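PDB 6WTE: B12-binding domain-containing protein from Kitasatospora setae, which probably transfers a methyl group as a cobalamin-dependent radical SAM-family methyltransferase (TsrM), holding both cobalamin and a [4Fe-4S] cluster. Local coordinates for residues 23-35 against 129-141. Sequence-based numbering, arbitrary orientation.
Sequences DVLTTALEDEGFE and GEKILCELATAIS
The two helices come nearest, CA to CA, at L25 and E130 (5.0 Å), and the axes of 23-31 and 130-141, 9.0 Å apart at closest approach, cross at -46°. A28, whose side chain is a single methyl, meets E130 CB at 3.7 Å through its CB, consistent with so close an approach. L25 lays CD2 against the start of helix 130-141, 3.6 Å from E130 N, while its CD1 and L29 CD1 both pack on L133 CD2. L133 crosses both leucines at about a right angle; its chi1 of -177° turns CG away from the backbone N and sends CD2 toward them. C134 SG fits between A28, L29 and E32, 3.5 Å from A28 O. Both helices belong to the Rossmann-like B12-binding domain and pack against one face of the parallel part of its mixed sheet, where L25 and L29 rest on strand 4-9 and L133 and A137 on strand 63-67. The cobalamin lies at the G129 end: G129 N and E130 OE1 hydrogen-bond it, and V24 CG1 packs beside E130 OE1. Toward the other end, a Schellman motif with G33 at C-prime closes helix 20-31, and F34 follows, its ring taking A137 CB over one face in a CH-pi contact (3.8 Å to the centroid). T138 OG1, hydrogen-bonded to C134 O, meets the F34 ring at its edge, in plane, 3.5 Å from F34 CZ. Cutting F34 back to an alanine is likely to open a gap over A137 CB and leave T138 OG1 without the ring edge beside it.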
loop_
_atom_site.group_PDB
_atom_site.type_symbol
_atom_site.label_atom_id
_atom_site.label_comp_id
_atom_site.label_asym_id
_atom_site.label_seq_id
_atom_site.Cartn_x
_atom_site.Cartn_y
_atom_site.Cartn_z
ATOM N N ASP A 23 -8.099 -3.980 -12.488
ATOM C CA ASP A 23 -8.344 -3.239 -13.721
ATOM C C ASP A 23 -7.108 -3.238 -14.612
ATOM O O ASP A 23 -7.221 -3.350 -15.840
ATOM C CB ASP A 23 -8.780 -1.802 -13.417
ATOM C CG ASP A 23 -10.272 -1.674 -13.127
ATOM O OD1 ASP A 23 -11.056 -2.597 -13.454
ATOM O OD2 ASP A 23 -10.676 -0.618 -12.590
ATOM N N VAL A 24 -5.921 -3.100 -14.013
ATOM C CA VAL A 24 -4.681 -3.174 -14.782
ATOM C C VAL A 24 -4.548 -4.545 -15.436
ATOM O O VAL A 24 -4.244 -4.660 -16.630
ATOM C CB VAL A 24 -3.467 -2.872 -13.883
ATOM C CG1 VAL A 24 -2.185 -2.905 -14.704
ATOM C CG2 VAL A 24 -3.618 -1.519 -13.186
ATOM N N LEU A 25 -4.771 -5.605 -14.656
ATOM C CA LEU A 25 -4.617 -6.961 -15.179
ATOM C C LEU A 25 -5.677 -7.276 -16.223
ATOM O O LEU A 25 -5.385 -7.939 -17.227
ATOM C CB LEU A 25 -4.678 -7.972 -14.036
ATOM C CG LEU A 25 -3.628 -7.830 -12.944
ATOM C CD1 LEU A 25 -3.868 -8.901 -11.878
ATOM C CD2 LEU A 25 -2.231 -7.963 -13.534
ATOM N N THR A 26 -6.913 -6.819 -16.000
ATOM C CA THR A 26 -7.982 -7.065 -16.964
ATOM C C THR A 26 -7.645 -6.443 -18.312
ATOM O O THR A 26 -7.788 -7.084 -19.356
ATOM C CB THR A 26 -9.312 -6.525 -16.435
ATOM O OG1 THR A 26 -9.710 -7.267 -15.272
ATOM C CG2 THR A 26 -10.404 -6.607 -17.512
ATOM N N THR A 27 -7.165 -5.194 -18.304
ATOM C CA THR A 27 -6.849 -4.519 -19.562
ATOM C C THR A 27 -5.815 -5.301 -20.360
ATOM O O THR A 27 -6.003 -5.569 -21.552
ATOM C CB THR A 27 -6.348 -3.101 -19.286
ATOM O OG1 THR A 27 -7.413 -2.326 -18.727
ATOM C CG2 THR A 27 -5.868 -2.435 -20.573
ATOM N N ALA A 28 -4.718 -5.690 -19.706
ATOM C CA ALA A 28 -3.649 -6.399 -20.397
ATOM C C ALA A 28 -4.135 -7.741 -20.929
ATOM O O ALA A 28 -3.868 -8.103 -22.080
ATOM C CB ALA A 28 -2.465 -6.590 -19.453
ATOM N N LEU A 29 -4.849 -8.495 -20.097
ATOM C CA LEU A 29 -5.317 -9.810 -20.524
ATOM C C LEU A 29 -6.311 -9.696 -21.672
ATOM O O LEU A 29 -6.224 -10.443 -22.652
ATOM C CB LEU A 29 -5.936 -10.545 -19.342
ATOM C CG LEU A 29 -4.960 -11.148 -18.336
ATOM C CD1 LEU A 29 -5.737 -11.574 -17.110
ATOM C CD2 LEU A 29 -4.223 -12.327 -18.962
ATOM N N GLU A 30 -7.249 -8.749 -21.583
ATOM C CA GLU A 30 -8.206 -8.567 -22.671
ATOM C C GLU A 30 -7.511 -8.141 -23.958
ATOM O O GLU A 30 -7.864 -8.612 -25.047
ATOM C CB GLU A 30 -9.270 -7.543 -22.271
ATOM C CG GLU A 30 -10.245 -8.051 -21.221
ATOM C CD GLU A 30 -11.330 -7.041 -20.895
ATOM O OE1 GLU A 30 -11.125 -5.843 -21.170
ATOM O OE2 GLU A 30 -12.383 -7.451 -20.362
ATOM N N ASP A 31 -6.515 -7.253 -23.858
ATOM C CA ASP A 31 -5.796 -6.808 -25.045
ATOM C C ASP A 31 -5.017 -7.941 -25.702
ATOM O O ASP A 31 -4.741 -7.869 -26.904
ATOM C CB ASP A 31 -4.853 -5.651 -24.700
ATOM C CG ASP A 31 -5.592 -4.348 -24.421
ATOM O OD1 ASP A 31 -6.835 -4.314 -24.540
ATOM O OD2 ASP A 31 -4.925 -3.351 -24.084
ATOM N N GLU A 32 -4.658 -8.976 -24.947
ATOM C CA GLU A 32 -3.966 -10.144 -25.476
ATOM C C GLU A 32 -4.917 -11.260 -25.885
ATOM O O GLU A 32 -4.462 -12.369 -26.185
ATOM C CB GLU A 32 -2.960 -10.673 -24.452
ATOM C CG GLU A 32 -1.769 -9.754 -24.232
ATOM C CD GLU A 32 -0.888 -9.635 -25.462
ATOM O OE1 GLU A 32 -0.798 -10.615 -26.231
ATOM O OE2 GLU A 32 -0.289 -8.558 -25.661
ATOM N N GLY A 33 -6.220 -10.998 -25.898
ATOM C CA GLY A 33 -7.177 -11.944 -26.427
ATOM C C GLY A 33 -7.827 -12.868 -25.425
ATOM O O GLY A 33 -8.501 -13.822 -25.838
ATOM N N PHE A 34 -7.673 -12.615 -24.131
ATOM C CA PHE A 34 -8.305 -13.447 -23.121
ATOM C C PHE A 34 -9.634 -12.850 -22.681
ATOM O O PHE A 34 -9.856 -11.637 -22.763
ATOM C CB PHE A 34 -7.386 -13.626 -21.910
ATOM C CG PHE A 34 -6.139 -14.389 -22.228
ATOM C CD1 PHE A 34 -6.149 -15.776 -22.264
ATOM C CD2 PHE A 34 -4.965 -13.720 -22.525
ATOM C CE1 PHE A 34 -5.007 -16.478 -22.579
ATOM C CE2 PHE A 34 -3.820 -14.413 -22.841
ATOM C CZ PHE A 34 -3.838 -15.796 -22.867
ATOM N N GLU A 35 -10.524 -13.724 -22.223
ATOM C CA GLU A 35 -11.750 -13.302 -21.571
ATOM C C GLU A 35 -11.477 -13.232 -20.074
ATOM O O GLU A 35 -10.891 -14.157 -19.505
ATOM C CB GLU A 35 -12.888 -14.278 -21.870
ATOM C CG GLU A 35 -14.221 -13.893 -21.262
ATOM C CD GLU A 35 -15.295 -14.933 -21.516
ATOM O OE1 GLU A 35 -14.950 -16.039 -21.985
ATOM O OE2 GLU A 35 -16.481 -14.648 -21.243
ATOM N N GLY A 129 2.147 -7.131 -12.398
ATOM C CA GLY A 129 1.828 -8.458 -12.888
ATOM C C GLY A 129 1.286 -8.564 -14.300
ATOM O O GLY A 129 1.163 -9.679 -14.817
ATOM N N GLU A 130 0.996 -7.434 -14.952
ATOM C CA GLU A 130 0.213 -7.471 -16.187
ATOM C C GLU A 130 0.912 -8.248 -17.301
ATOM O O GLU A 130 0.258 -8.974 -18.057
ATOM C CB GLU A 130 -0.116 -6.048 -16.650
ATOM C CG GLU A 130 1.083 -5.108 -16.761
ATOM C CD GLU A 130 1.280 -4.270 -15.518
ATOM O OE1 GLU A 130 1.011 -4.781 -14.414
ATOM O OE2 GLU A 130 1.684 -3.091 -15.645
ATOM N N LYS A 131 2.239 -8.136 -17.411
ATOM C CA LYS A 131 2.916 -8.828 -18.507
ATOM C C LYS A 131 3.153 -10.296 -18.177
ATOM O O LYS A 131 2.891 -11.178 -19.006
ATOM C CB LYS A 131 4.224 -8.116 -18.848
ATOM C CG LYS A 131 3.977 -6.753 -19.491
ATOM C CD LYS A 131 5.234 -6.149 -20.090
ATOM C CE LYS A 131 4.979 -4.713 -20.547
ATOM N NZ LYS A 131 3.741 -4.575 -21.362
ATOM N N ILE A 132 3.639 -10.574 -16.964
ATOM C CA ILE A 132 3.863 -11.954 -16.534
ATOM C C ILE A 132 2.556 -12.737 -16.566
ATOM O O ILE A 132 2.519 -13.899 -16.988
ATOM C CB ILE A 132 4.496 -11.973 -15.131
ATOM C CG1 ILE A 132 5.871 -11.305 -15.166
ATOM C CG2 ILE A 132 4.573 -13.420 -14.583
ATOM C CD1 ILE A 132 6.491 -11.070 -13.801
ATOM N N LEU A 133 1.461 -12.111 -16.123
ATOM C CA LEU A 133 0.179 -12.810 -16.094
ATOM C C LEU A 133 -0.289 -13.178 -17.500
ATOM O O LEU A 133 -0.868 -14.253 -17.706
ATOM C CB LEU A 133 -0.872 -11.958 -15.374
ATOM C CG LEU A 133 -2.246 -12.614 -15.201
ATOM C CD1 LEU A 133 -2.102 -13.975 -14.516
ATOM C CD2 LEU A 133 -3.194 -11.711 -14.414
ATOM N N CYS A 134 -0.055 -12.299 -18.481
ATOM C CA CYS A 134 -0.418 -12.638 -19.853
ATOM C C CYS A 134 0.384 -13.826 -20.360
ATOM O O CYS A 134 -0.156 -14.692 -21.054
ATOM C CB CYS A 134 -0.215 -11.446 -20.778
ATOM S SG CYS A 134 -1.465 -10.169 -20.587
ATOM N N GLU A 135 1.685 -13.866 -20.056
ATOM C CA GLU A 135 2.481 -15.011 -20.480
ATOM C C GLU A 135 2.017 -16.277 -19.777
ATOM O O GLU A 135 1.929 -17.337 -20.400
ATOM C CB GLU A 135 3.968 -14.753 -20.227
ATOM C CG GLU A 135 4.518 -13.611 -21.068
ATOM C CD GLU A 135 6.035 -13.533 -21.070
ATOM O OE1 GLU A 135 6.693 -14.504 -20.636
ATOM O OE2 GLU A 135 6.566 -12.490 -21.512
ATOM N N LEU A 136 1.677 -16.172 -18.489
ATOM C CA LEU A 136 1.165 -17.327 -17.758
ATOM C C LEU A 136 -0.154 -17.811 -18.351
ATOM O O LEU A 136 -0.327 -19.007 -18.614
ATOM C CB LEU A 136 1.003 -16.976 -16.277
ATOM C CG LEU A 136 0.460 -18.084 -15.363
ATOM C CD1 LEU A 136 1.364 -19.313 -15.345
ATOM C CD2 LEU A 136 0.228 -17.556 -13.952
ATOM N N ALA A 137 -1.091 -16.889 -18.587
ATOM C CA ALA A 137 -2.365 -17.273 -19.188
ATOM C C ALA A 137 -2.156 -17.926 -20.548
ATOM O O ALA A 137 -2.862 -18.878 -20.903
ATOM C CB ALA A 137 -3.284 -16.053 -19.309
ATOM N N THR A 138 -1.188 -17.434 -21.323
ATOM C CA THR A 138 -0.918 -18.044 -22.619
ATOM C C THR A 138 -0.395 -19.465 -22.450
ATOM O O THR A 138 -0.852 -20.385 -23.138
ATOM C CB THR A 138 0.078 -17.196 -23.413
ATOM O OG1 THR A 138 -0.478 -15.897 -23.653
ATOM C CG2 THR A 138 0.398 -17.851 -24.750
ATOM N N ALA A 139 0.542 -19.671 -21.521
ATOM C CA ALA A 139 1.089 -21.009 -21.313
ATOM C C ALA A 139 0.009 -21.987 -20.859
ATOM O O ALA A 139 -0.102 -23.099 -21.390
ATOM C CB ALA A 139 2.237 -20.955 -20.300
ATOM N N ILE A 140 -0.804 -21.587 -19.879
ATOM C CA ILE A 140 -1.843 -22.476 -19.363
ATOM C C ILE A 140 -2.852 -22.803 -20.460
ATOM O O ILE A 140 -3.187 -23.973 -20.698
ATOM C CB ILE A 140 -2.531 -21.847 -18.137
ATOM C CG1 ILE A 140 -1.507 -21.462 -17.064
ATOM C CG2 ILE A 140 -3.575 -22.797 -17.562
ATOM C CD1 ILE A 140 -0.656 -22.608 -16.582
ATOM N N SER A 141 -3.325 -21.772 -21.164
ATOM C CA SER A 141 -4.328 -21.968 -22.205
ATOM C C SER A 141 -3.831 -22.918 -23.288
ATOM O O SER A 141 -4.606 -23.716 -23.830
ATOM C CB SER A 141 -4.713 -20.622 -22.817
ATOM O OG SER A 141 -5.581 -20.804 -23.922
#